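Local coordinates for periplasmic binding protein/LacI transcriptional regulator (Brachyspira murdochii, PDB 4KQC) that probably binds a carbohydrate as the solute-binding component of an ABC transporter, with the two-lobed fold it shares with LacI-type regulators, at residues 114-119 and 267-272; 259-264 and 307-312. One frame throughout, in Å; residues are numbered along the deposited sequence.

Contact 1: residues 114-119 and 267-272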
loop_
_atom_site.group_PDB
_atom_site.type_symbol
_atom_site.label_atom_id
_atom_site.label_comp_id
_atom_site.label_asym_id
_atom_site.label_seq_id
_atom_site.Cartn_x
_atom_site.Cartn_y
_atom_site.Cartn_z
ATOM N N ARG A 114 -0.105 -8.362 -3.086
ATOM C CA ARG A 114 -0.978 -9.496 -2.899
ATOM C C ARG A 114 -0.605 -10.305 -1.638
ATOM O O ARG A 114 -1.473 -10.655 -0.823
ATOM C CB ARG A 114 -1.010 -10.414 -4.121
ATOM C CG ARG A 114 -1.778 -9.778 -5.266
ATOM C CD ARG A 114 -1.511 -10.506 -6.575
ATOM N NE ARG A 114 -2.391 -9.983 -7.633
ATOM C CZ ARG A 114 -2.199 -8.816 -8.277
ATOM N NH1 ARG A 114 -1.123 -8.046 -8.066
ATOM N NH2 ARG A 114 -3.093 -8.443 -9.173
ATOM N N ALA A 115 0.707 -10.475 -1.431
ATOM C CA ALA A 115 1.208 -11.157 -0.248
ATOM C C ALA A 115 0.962 -10.410 1.019
ATOM O O ALA A 115 0.620 -11.022 2.011
ATOM C CB ALA A 115 2.696 -11.370 -0.408
ATOM N N ALA A 116 1.079 -9.095 0.998
ATOM C CA ALA A 116 0.842 -8.298 2.183
ATOM C C ALA A 116 -0.639 -8.383 2.561
ATOM O O ALA A 116 -1.019 -8.505 3.733
ATOM C CB ALA A 116 1.247 -6.898 1.925
ATOM N N ALA A 117 -1.496 -8.298 1.548
ATOM C CA ALA A 117 -2.928 -8.373 1.761
ATOM C C ALA A 117 -3.386 -9.740 2.256
ATOM O O ALA A 117 -4.377 -9.838 2.979
ATOM C CB ALA A 117 -3.648 -7.974 0.468
ATOM N N ALA A 118 -2.689 -10.778 1.833
ATOM C CA ALA A 118 -2.932 -12.112 2.315
ATOM C C ALA A 118 -2.639 -12.223 3.787
ATOM O O ALA A 118 -3.299 -13.018 4.452
ATOM C CB ALA A 118 -2.164 -13.133 1.508
ATOM N N ILE A 119 -1.670 -11.470 4.327
ATOM C CA ILE A 119 -1.398 -11.501 5.771
ATOM C C ILE A 119 -2.674 -11.006 6.470
ATOM O O ILE A 119 -3.124 -11.571 7.476
ATOM C CB ILE A 119 -0.187 -10.609 6.176
ATOM C CG1 ILE A 119 1.120 -11.099 5.532
ATOM C CG2 ILE A 119 -0.158 -10.464 7.694
ATOM C CD1 ILE A 119 2.252 -10.109 5.637
ATOM N N GLY A 267 -5.316 -4.161 13.700
ATOM C CA GLY A 267 -3.936 -4.307 13.247
ATOM C C GLY A 267 -3.912 -3.945 11.780
ATOM O O GLY A 267 -4.997 -3.868 11.141
ATOM N N SER A 268 -2.715 -3.804 11.270
ATOM C CA SER A 268 -2.478 -3.495 9.867
ATOM C C SER A 268 -1.184 -4.060 9.392
ATOM O O SER A 268 -0.340 -4.533 10.182
ATOM C CB SER A 268 -2.455 -1.960 9.666
ATOM O OG SER A 268 -3.742 -1.376 9.875
ATOM N N VAL A 269 -0.977 -4.066 8.085
ATOM C CA VAL A 269 0.342 -4.449 7.556
ATOM C C VAL A 269 1.122 -3.241 7.135
ATOM O O VAL A 269 0.536 -2.292 6.618
ATOM C CB VAL A 269 0.246 -5.466 6.389
ATOM C CG1 VAL A 269 -0.245 -6.776 6.906
ATOM C CG2 VAL A 269 -0.624 -4.994 5.283
ATOM N N THR A 270 2.424 -3.250 7.411
ATOM C CA THR A 270 3.294 -2.116 7.023
ATOM C C THR A 270 4.288 -2.577 6.003
ATOM O O THR A 270 4.757 -3.711 6.001
ATOM C CB THR A 270 4.059 -1.476 8.209
ATOM O OG1 THR A 270 4.840 -0.364 7.772
ATOM C CG2 THR A 270 4.962 -2.448 8.952
ATOM N N GLN A 271 4.621 -1.677 5.116
ATOM C CA GLN A 271 5.734 -1.889 4.212
ATOM C C GLN A 271 7.067 -1.545 4.877
ATOM O O GLN A 271 7.109 -1.236 6.036
ATOM C CB GLN A 271 5.550 -1.053 2.946
ATOM C CG GLN A 271 4.193 -1.135 2.223
ATOM C CD GLN A 271 4.170 -0.250 0.997
ATOM O OE1 GLN A 271 4.919 -0.520 0.026
ATOM N NE2 GLN A 271 3.394 0.788 1.005
ATOM N N ASP A 272 8.170 -1.632 4.124
ATOM C CA ASP A 272 9.539 -1.320 4.651
ATOM C C ASP A 272 10.117 -0.210 3.753
ATOM O O ASP A 272 10.872 -0.496 2.798
ATOM C CB ASP A 272 10.406 -2.561 4.612
ATOM C CG ASP A 272 11.789 -2.362 5.249
ATOM O OD1 ASP A 272 12.248 -1.237 5.572
ATOM O OD2 ASP A 272 12.503 -3.390 5.508
#
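V269 and I119 meet through torsions that turn a methyl of each toward the other. In V269, CG1 lies anti to the carbonyl carbon (chi1 -68°), while CG2 takes the crowded position between N and C, placing CG1 against I119 CG2 and A116 O, and CG2 against A116. In I119, CG1 lies beside the backbone N (chi1 -63°), which leaves CG2 anti to N and 3.8 Å from V269 CG1, the two side chains meeting at a slant. One turn earlier A116 offers only a methyl, and its CB comes to 4.3 Å from V269 CG2. That small residue suits its place, because it lets the helix backbone approach the strand: the CA atoms of A116 and V269 are 6.6 Å apart, and A116 O rests 3.7 Å from V269 CG1. This carbonyl also takes a weak backbone bond from I119 N. A beta-branched valine fits the strand, and its two methyls reach both A116 and I119. F250 touches A116 and V269, and W302 touches V269 and I119, extending the apolar layer. The side chain of Q271 bonds T111, just before helix 113-133, and D251, just after strand 246-250. No hydrogen bond joins 114-119 to 267-272, so the helix is held on the sheet by shape and van der Waals contact, the ordinary helix-on-sheet packing of an alpha/beta lobe.

Contact 2: residues 259-264 and 307-312. With NO3 (nitrate ion), chain F.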
loop_
_atom_site.group_PDB
_atom_site.type_symbol
_atom_site.label_atom_id
_atom_site.label_comp_id
_atom_site.label_asym_id
_atom_site.label_seq_id
_atom_site.Cartn_x
_atom_site.Cartn_y
_atom_site.Cartn_z
ATOM N N ALA A 259 -5.669 4.910 15.917
ATOM C CA ALA A 259 -6.826 3.977 15.905
ATOM C C ALA A 259 -6.411 2.596 16.375
ATOM O O ALA A 259 -7.195 1.889 17.000
ATOM C CB ALA A 259 -7.463 3.890 14.552
ATOM N N ILE A 260 -5.228 2.152 15.973
ATOM C CA ILE A 260 -4.696 0.834 16.499
ATOM C C ILE A 260 -4.433 0.939 18.012
ATOM O O ILE A 260 -4.852 0.093 18.747
ATOM C CB ILE A 260 -3.455 0.367 15.734
ATOM C CG1 ILE A 260 -3.901 -0.046 14.330
ATOM C CG2 ILE A 260 -2.751 -0.811 16.459
ATOM C CD1 ILE A 260 -2.792 -0.175 13.361
ATOM N N ARG A 261 -3.795 2.021 18.475
ATOM C CA ARG A 261 -3.585 2.191 19.921
ATOM C C ARG A 261 -4.885 2.236 20.741
ATOM O O ARG A 261 -4.952 1.701 21.859
ATOM C CB ARG A 261 -2.748 3.425 20.178
ATOM C CG ARG A 261 -1.316 3.316 19.679
ATOM C CD ARG A 261 -0.578 4.619 19.989
ATOM N NE ARG A 261 0.722 4.623 19.361
ATOM C CZ ARG A 261 1.743 3.903 19.807
ATOM N NH1 ARG A 261 1.619 3.168 20.901
ATOM N NH2 ARG A 261 2.918 3.951 19.173
ATOM N N ASN A 262 -5.933 2.837 20.179
ATOM C CA ASN A 262 -7.219 2.993 20.825
ATOM C C ASN A 262 -8.165 1.816 20.627
ATOM O O ASN A 262 -9.318 1.904 21.070
ATOM C CB ASN A 262 -7.907 4.229 20.222
ATOM C CG ASN A 262 -7.265 5.528 20.618
ATOM O OD1 ASN A 262 -6.622 5.615 21.661
ATOM N ND2 ASN A 262 -7.431 6.567 19.770
ATOM N N GLY A 263 -7.751 0.767 19.886
ATOM C CA GLY A 263 -8.549 -0.420 19.728
ATOM C C GLY A 263 -9.659 -0.420 18.687
ATOM O O GLY A 263 -10.472 -1.344 18.632
ATOM N N ILE A 264 -9.723 0.651 17.865
ATOM C CA ILE A 264 -10.676 0.757 16.783
ATOM C C ILE A 264 -10.269 -0.136 15.577
ATOM O O ILE A 264 -11.096 -0.762 14.975
ATOM C CB ILE A 264 -10.843 2.242 16.348
ATOM C CG1 ILE A 264 -11.296 3.102 17.550
ATOM C CG2 ILE A 264 -11.835 2.341 15.193
ATOM C CD1 ILE A 264 -11.026 4.562 17.374
ATOM N N ASN A 307 3.002 -5.021 19.180
ATOM C CA ASN A 307 4.366 -4.778 18.694
ATOM C C ASN A 307 4.600 -3.403 18.106
ATOM O O ASN A 307 5.685 -3.118 17.586
ATOM C CB ASN A 307 4.809 -5.841 17.676
ATOM C CG ASN A 307 4.037 -5.776 16.370
ATOM O OD1 ASN A 307 3.067 -5.028 16.271
ATOM N ND2 ASN A 307 4.494 -6.519 15.359
ATOM N N ILE A 308 3.582 -2.548 18.182
ATOM C CA ILE A 308 3.710 -1.212 17.578
ATOM C C ILE A 308 4.908 -0.368 18.109
ATOM O O ILE A 308 5.461 0.481 17.367
ATOM C CB ILE A 308 2.385 -0.425 17.742
ATOM C CG1 ILE A 308 2.322 0.818 16.838
ATOM C CG2 ILE A 308 2.165 -0.022 19.204
ATOM C CD1 ILE A 308 0.923 1.391 16.690
ATOM N N ASP A 309 5.300 -0.589 19.369
ATOM C CA ASP A 309 6.448 0.144 19.913
ATOM C C ASP A 309 7.740 -0.635 19.888
ATOM O O ASP A 309 8.777 -0.141 20.365
ATOM C CB ASP A 309 6.152 0.596 21.337
ATOM C CG ASP A 309 5.001 1.553 21.391
ATOM O OD1 ASP A 309 5.048 2.539 20.626
ATOM O OD2 ASP A 309 4.096 1.356 22.231
ATOM N N ASP A 310 7.726 -1.846 19.341
ATOM C CA ASP A 310 9.003 -2.544 19.167
ATOM C C ASP A 310 9.885 -1.730 18.215
ATOM O O ASP A 310 9.427 -1.325 17.117
ATOM C CB ASP A 310 8.789 -3.924 18.578
ATOM C CG ASP A 310 8.083 -4.845 19.503
ATOM O OD1 ASP A 310 7.745 -4.440 20.670
ATOM O OD2 ASP A 310 7.853 -5.986 19.028
ATOM N N PRO A 311 11.155 -1.496 18.572
ATOM C CA PRO A 311 11.949 -0.612 17.724
ATOM C C PRO A 311 12.021 -1.050 16.264
ATOM O O PRO A 311 11.989 -0.193 15.346
ATOM C CB PRO A 311 13.342 -0.639 18.418
ATOM C CG PRO A 311 12.967 -0.873 19.860
ATOM C CD PRO A 311 11.853 -1.856 19.812
ATOM N N GLU A 312 12.053 -2.344 15.995
ATOM C CA GLU A 312 12.203 -2.795 14.603
ATOM C C GLU A 312 10.918 -2.630 13.788
ATOM O O GLU A 312 10.944 -2.744 12.556
ATOM C CB GLU A 312 12.622 -4.255 14.546
ATOM C CG GLU A 312 14.018 -4.527 15.087
ATOM C CD GLU A 312 15.176 -3.957 14.256
ATOM O OE1 GLU A 312 14.998 -3.536 13.086
ATOM O OE2 GLU A 312 16.303 -3.937 14.805
HETATM N N NO3 F . -4.962 9.685 20.094
HETATM O O1 NO3 F . -4.285 8.908 20.768
HETATM O O2 NO3 F . -4.374 10.804 19.473
HETATM O O3 NO3 F . -6.333 9.468 19.946
#
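R261 and D309 form a two-pronged salt bridge. The firmer bond runs from R261 NH2 to D309 OD1 at 2.9 Å; OD1 lies 7° out of the guanidinium plane and is met on the syn side of the carboxylate, though 28° out of the carboxylate plane. Its companion, R261 NH1 to D309 OD2, is weak at 3.3 Å though nearly straight. The planes of the two groups are 20° apart, nearly parallel, so the pair restrains the guanidinium's rotation. An arginine suits this surface position because its chain, extended from CG to NE, carries the charge across to the type I turn N307-D310. I308 covers one face of the guanidinium: its CD1 sits 4.0 Å from the plane of R261, offset toward the rim, while its CG2 comes within 3.7 Å of R261 NH1. Farther inward, I308 CD1 approaches I260 CG2 at 4.3 Å, a branched isoleucine thus serving both neighbours. An alanine in place of I308 would probably leave this guanidinium face without its apolar cover and open a gap beside I260. Just after the helix, closed by a Schellman motif at G263, N262 ND2 donates to O3 of a nitrate ion, probably from the crystallisation liquor, at 3.1 Å. The contact thus layers charge over hydrocarbon: the exposed ion pair fastens the turn to the helix end, and I308 packs inward.

The two contacts, with centres 15 Å apart, meet on the lobe built round the mixed sheet, and strand 267-270 joins them. Contact 1 packs helix 113-133 against the face of that strand bearing V269; from the other face S268 OG touches I260 CD1 of contact 2 at 3.8 Å. Helix 254-261 is followed, after a short loop, by the strand, so the segments alternate along the chain: 114-119, 259-264, 267-272, 307-312. Contact 1 lies about 8 Å from the centre of the molecule, just after one crossing between the lobes, where strand 105-110 of the parallel sheet gives way to helix 113-133. Contact 2 sits farther out and secures the chain beyond strand 301-303, close to the C-terminus.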